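Local coordinates for acyl-CoA thioester hydrolase HI0827 (Haemophilus influenzae Rd KW20, PDB 3BJK), which hydrolyses the thioester bond of acyl-coenzyme A substrates with broad specificity, working as a hexameric hotdog-fold enzyme built as a trimer of dimers, at residues Q11-V15 with C80-C84; I53-R57 with R131-R135; S90-V96 with D116-V122. The protein carries 1 engineered substitution. The contacts are given in a common frame with arbitrary orientation. Residues are numbered along the deposited sequence.

Contact 1 (Q11-V15 with C80-C84); sequences QSKGV and CYGQC. With EDO (1,2-ethanediol), chain T.
The irregular lead-in Q11-V15 comes in across strand 80-84, their touching parts running 77° apart, and drops into antiparallel register only at its end, where V15 pairs with G82. C80 turns its CB away from the incoming segment and contributes little. Y81 makes the largest share of the contact: with chi1 m and chi2 near 87°, its ring lies under S12, whose CB sits 3.9 Å from the ring centroid and 14° off the normal, a CH-pi contact over the face. Y81 CB is 3.4 Å from K13 O, and Y81 CA gives a CA-H...O contact of 3.1 Å to V15 O. G82 forms the hydrogen-bonded pair with V15: V15 N to G82 O is 2.8 Å, G82 N to V15 O is 2.9 Å. G14 CA comes within 2.9 Å of G82 O; a CB at G14 would collide with that oxygen and, at its positive phi of 116° and psi of -179°, also jam against the K13 carbonyl. Q83, chi1 t, brings OE1 3.8 Å from K13 CB. C84 N donates to O1 of an ethanediol, 2.9 Å away, probably from the crystallisation liquor. This is a loop becoming strand 15-21, outermost on its side of the antiparallel hotdog sheet within this chain.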
loop_
_atom_site.group_PDB
_atom_site.type_symbol
_atom_site.label_atom_id
_atom_site.label_comp_id
_atom_site.label_asym_id
_atom_site.label_seq_id
_atom_site.Cartn_x
_atom_site.Cartn_y
_atom_site.Cartn_z
ATOM N N GLN C 11 24.410 -21.270 9.932
ATOM C CA GLN C 11 23.437 -21.706 8.942
ATOM C C GLN C 11 22.046 -21.536 9.552
ATOM O O GLN C 11 21.908 -21.468 10.781
ATOM C CB GLN C 11 23.718 -23.166 8.573
ATOM C CG GLN C 11 25.227 -23.434 8.437
ATOM C CD GLN C 11 25.582 -24.655 7.613
ATOM O OE1 GLN C 11 26.762 -24.906 7.340
ATOM N NE2 GLN C 11 24.570 -25.428 7.218
ATOM N N SER C 12 21.027 -21.426 8.700
ATOM C CA SER C 12 19.626 -21.335 9.159
ATOM C C SER C 12 19.130 -22.602 9.851
ATOM O O SER C 12 19.535 -23.722 9.528
ATOM C CB SER C 12 18.667 -20.969 8.000
ATOM O OG SER C 12 19.326 -20.916 6.745
ATOM N N LYS C 13 18.249 -22.410 10.819
ATOM C CA LYS C 13 17.500 -23.524 11.403
ATOM C C LYS C 13 16.020 -23.342 11.076
ATOM O O LYS C 13 15.477 -22.220 11.164
ATOM C CB LYS C 13 17.651 -23.564 12.917
ATOM C CG LYS C 13 19.019 -23.911 13.415
ATOM C CD LYS C 13 18.957 -24.309 14.898
ATOM C CE LYS C 13 20.356 -24.406 15.518
ATOM N NZ LYS C 13 20.337 -25.223 16.788
ATOM N N GLY C 14 15.375 -24.449 10.727
ATOM C CA GLY C 14 13.949 -24.445 10.511
ATOM C C GLY C 14 13.562 -24.765 9.082
ATOM O O GLY C 14 14.405 -25.008 8.227
ATOM N N VAL C 15 12.264 -24.744 8.827
ATOM C CA VAL C 15 11.764 -24.917 7.486
ATOM C C VAL C 15 11.544 -23.546 6.869
ATOM O O VAL C 15 11.342 -22.570 7.569
ATOM C CB VAL C 15 10.486 -25.788 7.468
ATOM C CG1 VAL C 15 10.813 -27.131 8.019
ATOM C CG2 VAL C 15 9.364 -25.182 8.260
ATOM N N CYS C 80 12.288 -16.344 5.630
ATOM C CA CYS C 80 11.900 -16.574 7.041
ATOM C C CYS C 80 11.853 -18.075 7.271
ATOM O O CYS C 80 11.233 -18.780 6.500
ATOM C CB CYS C 80 10.549 -15.963 7.377
ATOM S SG CYS C 80 10.522 -14.145 7.370
ATOM N N TYR C 81 12.597 -18.540 8.267
ATOM C CA TYR C 81 12.631 -19.946 8.646
ATOM C C TYR C 81 12.026 -20.131 10.019
ATOM O O TYR C 81 12.184 -19.283 10.921
ATOM C CB TYR C 81 14.044 -20.484 8.654
ATOM C CG TYR C 81 14.715 -20.521 7.331
ATOM C CD1 TYR C 81 15.412 -19.405 6.857
ATOM C CD2 TYR C 81 14.676 -21.674 6.534
ATOM C CE1 TYR C 81 16.032 -19.427 5.653
ATOM C CE2 TYR C 81 15.287 -21.693 5.312
ATOM C CZ TYR C 81 15.975 -20.563 4.874
ATOM O OH TYR C 81 16.655 -20.600 3.668
ATOM N N GLY C 82 11.316 -21.239 10.168
ATOM C CA GLY C 82 10.576 -21.521 11.374
ATOM C C GLY C 82 10.973 -22.856 11.964
ATOM O O GLY C 82 11.195 -23.818 11.236
ATOM N N GLN C 83 11.081 -22.887 13.284
ATOM C CA GLN C 83 11.275 -24.083 14.047
ATOM C C GLN C 83 10.220 -24.110 15.175
ATOM O O GLN C 83 10.243 -23.273 16.076
ATOM C CB GLN C 83 12.693 -24.099 14.613
ATOM C CG GLN C 83 12.996 -25.296 15.419
ATOM C CD GLN C 83 14.391 -25.252 15.985
ATOM O OE1 GLN C 83 15.167 -24.320 15.710
ATOM N NE2 GLN C 83 14.720 -26.249 16.809
ATOM N N CYS C 84 9.325 -25.107 15.128
ATOM C CA CYS C 84 8.348 -25.258 16.184
ATOM C C CYS C 84 9.070 -25.824 17.421
ATOM O O CYS C 84 9.728 -26.854 17.336
ATOM C CB CYS C 84 7.180 -26.124 15.728
ATOM S SG CYS C 84 6.049 -26.519 17.050
HETATM C C1 EDO T . 9.553 -27.496 11.836
HETATM O O1 EDO T . 9.749 -27.216 13.230
HETATM C C2 EDO T . 8.100 -27.919 11.573
HETATM O O2 EDO T . 7.835 -29.342 11.658
#

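Contact 2 (I53-R57 with R131-R135); sequences IAHGR and RTIPR
I53 and A54 are the last helical residues of 35-54, and the chain then turns past the extended residues R131-P134; the CA atoms come closest at A54 and I133, 5.1 Å apart. I53 O lies 3.7 Å from I133 CG2. A54 packs its CB 4.3 Å from I133 CG1, and A54 O, at the helix end, accepts hydrogen bonds from R131 NH1 at 2.9 Å and R131 NH2 at 3.2 Å. H55 leaves helical geometry with positive phi (61°) and sets CB 3.7 Å from P134 CG, while its ND1 bonds back to E52 O. A CB on G56 would hit R131 NH2 and, at phi 156° and psi -162°, also the H55 carbonyl. R57 O accepts from R131 NH2 at 3.0 Å, so the arginine, chi1 p, chi2 and chi3 t, chi4 102°, bridges both carbonyls edge-on; its NE goes to V124 O. This joins the end of helix 35-54 to the loop between strand 111-123 and helix 139-148, with A123 and V87 beside I133 and L141 against I53.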
loop_
_atom_site.group_PDB
_atom_site.type_symbol
_atom_site.label_atom_id
_atom_site.label_comp_id
_atom_site.label_asym_id
_atom_site.label_seq_id
_atom_site.Cartn_x
_atom_site.Cartn_y
_atom_site.Cartn_z
ATOM N N ILE C 53 0.275 -26.961 11.284
ATOM C CA ILE C 53 0.292 -27.826 12.455
ATOM C C ILE C 53 -1.101 -27.921 13.089
ATOM O O ILE C 53 -1.535 -29.000 13.470
ATOM C CB ILE C 53 1.355 -27.293 13.488
ATOM C CG1 ILE C 53 2.762 -27.474 12.901
ATOM C CG2 ILE C 53 1.222 -27.955 14.916
ATOM C CD1 ILE C 53 3.804 -26.874 13.747
ATOM N N ALA C 54 -1.773 -26.782 13.189
ATOM C CA ALA C 54 -3.087 -26.683 13.826
ATOM C C ALA C 54 -4.214 -27.213 12.960
ATOM O O ALA C 54 -5.322 -27.429 13.470
ATOM C CB ALA C 54 -3.374 -25.202 14.201
ATOM N N HIS C 55 -3.940 -27.417 11.666
ATOM C CA HIS C 55 -4.933 -27.874 10.685
ATOM C C HIS C 55 -6.074 -26.859 10.576
ATOM O O HIS C 55 -7.232 -27.221 10.504
ATOM C CB HIS C 55 -5.444 -29.285 11.016
ATOM C CG HIS C 55 -4.578 -30.383 10.470
ATOM N ND1 HIS C 55 -3.251 -30.189 10.130
ATOM C CD2 HIS C 55 -4.840 -31.690 10.226
ATOM C CE1 HIS C 55 -2.747 -31.321 9.666
ATOM N NE2 HIS C 55 -3.686 -32.248 9.723
ATOM N N GLY C 56 -5.731 -25.567 10.602
ATOM C CA GLY C 56 -6.727 -24.530 10.498
ATOM C C GLY C 56 -6.320 -23.204 11.085
ATOM O O GLY C 56 -5.127 -22.956 11.303
ATOM N N ARG C 57 -7.325 -22.363 11.340
ATOM C CA ARG C 57 -7.125 -20.964 11.757
ATOM C C ARG C 57 -6.339 -20.892 13.072
ATOM O O ARG C 57 -6.470 -21.771 13.930
ATOM C CB ARG C 57 -8.471 -20.243 11.952
ATOM C CG ARG C 57 -9.112 -19.660 10.683
ATOM C CD ARG C 57 -10.658 -19.435 10.885
ATOM N NE ARG C 57 -11.297 -18.895 9.672
ATOM C CZ ARG C 57 -11.549 -17.598 9.415
ATOM N NH1 ARG C 57 -11.267 -16.641 10.295
ATOM N NH2 ARG C 57 -12.121 -17.245 8.258
ATOM N N ARG C 131 -9.465 -23.609 20.213
ATOM C CA ARG C 131 -9.809 -24.956 19.781
ATOM C C ARG C 131 -8.637 -25.903 19.867
ATOM O O ARG C 131 -7.490 -25.495 19.778
ATOM C CB ARG C 131 -10.410 -24.960 18.368
ATOM C CG ARG C 131 -9.464 -24.542 17.300
ATOM C CD ARG C 131 -9.939 -24.908 15.857
ATOM N NE ARG C 131 -8.861 -24.479 14.954
ATOM C CZ ARG C 131 -7.938 -25.273 14.387
ATOM N NH1 ARG C 131 -7.926 -26.585 14.547
ATOM N NH2 ARG C 131 -6.994 -24.731 13.648
ATOM N N THR C 132 -8.958 -27.181 20.012
ATOM C CA THR C 132 -7.967 -28.216 20.266
ATOM C C THR C 132 -7.307 -28.638 18.973
ATOM O O THR C 132 -7.977 -28.982 18.028
ATOM C CB THR C 132 -8.618 -29.432 20.898
ATOM O OG1 THR C 132 -9.173 -29.051 22.171
ATOM C CG2 THR C 132 -7.602 -30.561 21.094
ATOM N N ILE C 133 -5.981 -28.605 18.941
ATOM C CA ILE C 133 -5.248 -29.066 17.770
ATOM C C ILE C 133 -5.517 -30.559 17.558
ATOM O O ILE C 133 -5.356 -31.336 18.493
ATOM C CB ILE C 133 -3.754 -28.815 17.949
ATOM C CG1 ILE C 133 -3.496 -27.290 17.995
ATOM C CG2 ILE C 133 -2.966 -29.437 16.811
ATOM C CD1 ILE C 133 -2.188 -26.954 18.455
ATOM N N PRO C 134 -5.937 -30.957 16.331
ATOM C CA PRO C 134 -6.202 -32.371 16.084
ATOM C C PRO C 134 -4.921 -33.180 16.153
ATOM O O PRO C 134 -3.941 -32.837 15.504
ATOM C CB PRO C 134 -6.804 -32.405 14.661
ATOM C CG PRO C 134 -6.371 -31.191 14.018
ATOM C CD PRO C 134 -6.170 -30.149 15.121
ATOM N N ARG C 135 -4.948 -34.250 16.937
ATOM C CA ARG C 135 -3.765 -35.063 17.203
ATOM C C ARG C 135 -3.731 -36.311 16.327
ATOM O O ARG C 135 -2.664 -36.824 16.026
ATOM C CB ARG C 135 -3.754 -35.474 18.670
ATOM C CG ARG C 135 -3.691 -34.321 19.623
ATOM C CD ARG C 135 -2.265 -34.028 19.976
ATOM N NE ARG C 135 -2.057 -32.636 20.319
ATOM C CZ ARG C 135 -0.899 -32.149 20.748
ATOM N NH1 ARG C 135 0.179 -32.925 20.865
ATOM N NH2 ARG C 135 -0.811 -30.859 21.030
#

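Contact 3 (S90-V96 with D116-V122); sequences SSIKIKV and DAVFTFV
Two neighbouring strands of the hotdog sheet, 91-101 and 111-123, form a beta hairpin, and this is the part farther from the turn. S91-V96 and D116-V122 are extended strands; S90 precedes the first. The strand axes approach to 4.5 Å with their directions 160° apart, so the pairing is antiparallel. I92-F121, I94-F119 and V96-A117 are hydrogen-bonded pairs, each closed by two backbone bonds: I92 N to F121 O 2.9 Å and F121 N to I92 O 2.9 Å; I94 N to F119 O 2.8 Å and F119 N to I94 O 2.9 Å; V96 N to A117 O 2.8 Å and A117 N to V96 O 2.9 Å. K93-T120 and K95-V118 between them, and S91-V122 at the end, are non-hydrogen-bonded pairs. K93 and K95 use their backbone polar groups on the other side, toward strand 77-87, while carbonyls accepting N-H bonds also take CA-H...O contacts, such as S91 CA to F121 O at 3.2 Å.

The face with I92, I94, V96, A117, F119 and F121 is buried against helix 35-54, where M42 meets V96 and F119; I94 CD1 lies 4.0 Å from F121 CE2, and V96 CG2 4.1 Å from F119 CD1. The other face carries K93, K95, V118 and T120, with K95 CG 4.0 Å from V118 CG2. K93 NZ makes a long, weak ion pair with E64. D116 OD1 bonds to N67 ND2. Its OD2 lies a long 3.8 Å from K95 NZ, a salt bridge spanned by one water that donates to D116 OD2 at 2.7 Å and accepts from K95 NZ at 3.2 Å.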
loop_
_atom_site.group_PDB
_atom_site.type_symbol
_atom_site.label_atom_id
_atom_site.label_comp_id
_atom_site.label_asym_id
_atom_site.label_seq_id
_atom_site.Cartn_x
_atom_site.Cartn_y
_atom_site.Cartn_z
ATOM N N SER C 90 -3.703 -26.271 22.461
ATOM C CA SER C 90 -4.144 -25.306 21.475
ATOM C C SER C 90 -3.008 -24.377 21.023
ATOM O O SER C 90 -3.069 -23.777 19.939
ATOM C CB SER C 90 -5.311 -24.490 22.053
ATOM O OG SER C 90 -4.922 -23.779 23.244
ATOM N N SER C 91 -1.950 -24.270 21.823
ATOM C CA SER C 91 -0.870 -23.282 21.498
ATOM C C SER C 91 0.278 -23.903 20.661
ATOM O O SER C 91 0.554 -25.118 20.720
ATOM C CB SER C 91 -0.294 -22.677 22.769
ATOM O OG SER C 91 0.278 -23.697 23.550
ATOM N N ILE C 92 0.943 -23.066 19.879
ATOM C CA ILE C 92 2.067 -23.473 19.087
ATOM C C ILE C 92 3.134 -22.391 19.222
ATOM O O ILE C 92 2.879 -21.232 18.916
ATOM C CB ILE C 92 1.664 -23.569 17.603
ATOM C CG1 ILE C 92 0.521 -24.553 17.457
ATOM C CG2 ILE C 92 2.815 -24.027 16.751
ATOM C CD1 ILE C 92 -0.306 -24.321 16.318
ATOM N N LYS C 93 4.329 -22.778 19.640
ATOM C CA LYS C 93 5.422 -21.810 19.873
ATOM C C LYS C 93 6.431 -22.037 18.731
ATOM O O LYS C 93 6.825 -23.179 18.480
ATOM C CB LYS C 93 5.995 -22.094 21.265
ATOM C CG LYS C 93 7.152 -21.226 21.770
ATOM C CD LYS C 93 7.525 -21.623 23.200
ATOM C CE LYS C 93 8.602 -20.703 23.745
ATOM N NZ LYS C 93 9.190 -21.153 25.028
ATOM N N ILE C 94 6.814 -20.974 18.019
ATOM C CA ILE C 94 7.619 -21.110 16.832
ATOM C C ILE C 94 8.747 -20.081 16.936
ATOM O O ILE C 94 8.480 -18.911 17.171
ATOM C CB ILE C 94 6.820 -20.913 15.509
ATOM C CG1 ILE C 94 5.849 -22.065 15.310
ATOM C CG2 ILE C 94 7.806 -20.806 14.315
ATOM C CD1 ILE C 94 4.857 -21.890 14.331
ATOM N N LYS C 95 9.991 -20.528 16.805
ATOM C CA LYS C 95 11.118 -19.587 16.588
ATOM C C LYS C 95 11.277 -19.276 15.086
ATOM O O LYS C 95 11.379 -20.198 14.246
ATOM C CB LYS C 95 12.397 -20.142 17.167
ATOM C CG LYS C 95 13.580 -19.103 17.208
ATOM C CD LYS C 95 14.831 -19.798 17.612
ATOM C CE LYS C 95 15.997 -18.816 17.838
ATOM N NZ LYS C 95 15.755 -17.542 17.206
ATOM N N VAL C 96 11.285 -17.987 14.746
ATOM C CA VAL C 96 11.478 -17.513 13.367
ATOM C C VAL C 96 12.827 -16.809 13.256
ATOM O O VAL C 96 13.174 -16.011 14.139
ATOM C CB VAL C 96 10.328 -16.546 12.980
ATOM C CG1 VAL C 96 10.510 -15.957 11.572
ATOM C CG2 VAL C 96 8.991 -17.255 13.100
ATOM N N ASP C 116 15.500 -12.296 14.535
ATOM C CA ASP C 116 14.848 -13.478 15.085
ATOM C C ASP C 116 13.694 -13.089 15.997
ATOM O O ASP C 116 13.528 -11.933 16.344
ATOM C CB ASP C 116 15.813 -14.435 15.755
ATOM C CG ASP C 116 16.481 -13.882 17.026
ATOM O OD1 ASP C 116 15.885 -13.159 17.868
ATOM O OD2 ASP C 116 17.648 -14.227 17.185
ATOM N N ALA C 117 12.876 -14.076 16.325
ATOM C CA ALA C 117 11.766 -13.872 17.241
ATOM C C ALA C 117 11.223 -15.239 17.696
ATOM O O ALA C 117 11.375 -16.263 17.006
ATOM C CB ALA C 117 10.703 -13.066 16.567
ATOM N N VAL C 118 10.540 -15.248 18.828
ATOM C CA VAL C 118 9.774 -16.440 19.227
ATOM C C VAL C 118 8.304 -16.042 19.396
ATOM O O VAL C 118 8.004 -15.211 20.256
ATOM C CB VAL C 118 10.330 -17.012 20.539
ATOM C CG1 VAL C 118 9.462 -18.211 20.998
ATOM C CG2 VAL C 118 11.799 -17.419 20.333
ATOM N N PHE C 119 7.447 -16.618 18.541
ATOM C CA PHE C 119 6.014 -16.349 18.442
ATOM C C PHE C 119 5.280 -17.455 19.119
ATOM O O PHE C 119 5.713 -18.598 19.079
ATOM C CB PHE C 119 5.535 -16.355 16.981
ATOM C CG PHE C 119 5.809 -15.067 16.232
ATOM C CD1 PHE C 119 7.081 -14.770 15.756
ATOM C CD2 PHE C 119 4.780 -14.190 15.952
ATOM C CE1 PHE C 119 7.308 -13.573 15.109
ATOM C CE2 PHE C 119 4.996 -13.052 15.311
ATOM C CZ PHE C 119 6.265 -12.725 14.877
ATOM N N THR C 120 4.151 -17.107 19.700
ATOM C CA THR C 120 3.148 -18.066 20.175
ATOM C C THR C 120 1.785 -17.801 19.489
ATOM O O THR C 120 1.225 -16.691 19.531
ATOM C CB THR C 120 2.958 -18.002 21.727
ATOM O OG1 THR C 120 4.233 -17.950 22.381
ATOM C CG2 THR C 120 2.079 -19.145 22.217
ATOM N N PHE C 121 1.233 -18.869 18.932
ATOM C CA PHE C 121 -0.048 -18.851 18.264
ATOM C C PHE C 121 -1.010 -19.741 18.999
ATOM O O PHE C 121 -0.600 -20.646 19.695
ATOM C CB PHE C 121 0.107 -19.428 16.853
ATOM C CG PHE C 121 1.110 -18.693 16.025
ATOM C CD1 PHE C 121 0.724 -17.580 15.284
ATOM C CD2 PHE C 121 2.430 -19.062 16.039
ATOM C CE1 PHE C 121 1.605 -16.881 14.544
ATOM C CE2 PHE C 121 3.361 -18.331 15.290
ATOM C CZ PHE C 121 2.927 -17.247 14.527
ATOM N N VAL C 122 -2.299 -19.479 18.831
ATOM C CA VAL C 122 -3.325 -20.328 19.380
ATOM C C VAL C 122 -4.318 -20.673 18.259
ATOM O O VAL C 122 -4.769 -19.795 17.536
ATOM C CB VAL C 122 -4.013 -19.660 20.605
ATOM C CG1 VAL C 122 -5.153 -20.511 21.122
ATOM C CG2 VAL C 122 -2.960 -19.418 21.695
HETATM O O HOH W 1 18.681 -16.565 16.339
#

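In the fold
Contacts 1 and 3 share the antiparallel sheet, their centres about 12 Å apart: strand 77-87 of contact 1 lies beside strand 91-101 of contact 3, and the two are joined where K95 N meets Q83 O at 2.9 Å. Contact 2 lies toward one end of the subunit, its centre about 14 Å from that of contact 3 and about 21 Å from that of contact 1, yet it touches both: I53 packs on C84, A54 and I133 on I92. Along the chain contact 1 closes before contact 3 opens, contact 3 is nested within the loop closed by contact 2, and contacts 1 and 2 interleave. Together they join strand 15-21, the hairpin and helix 35-54.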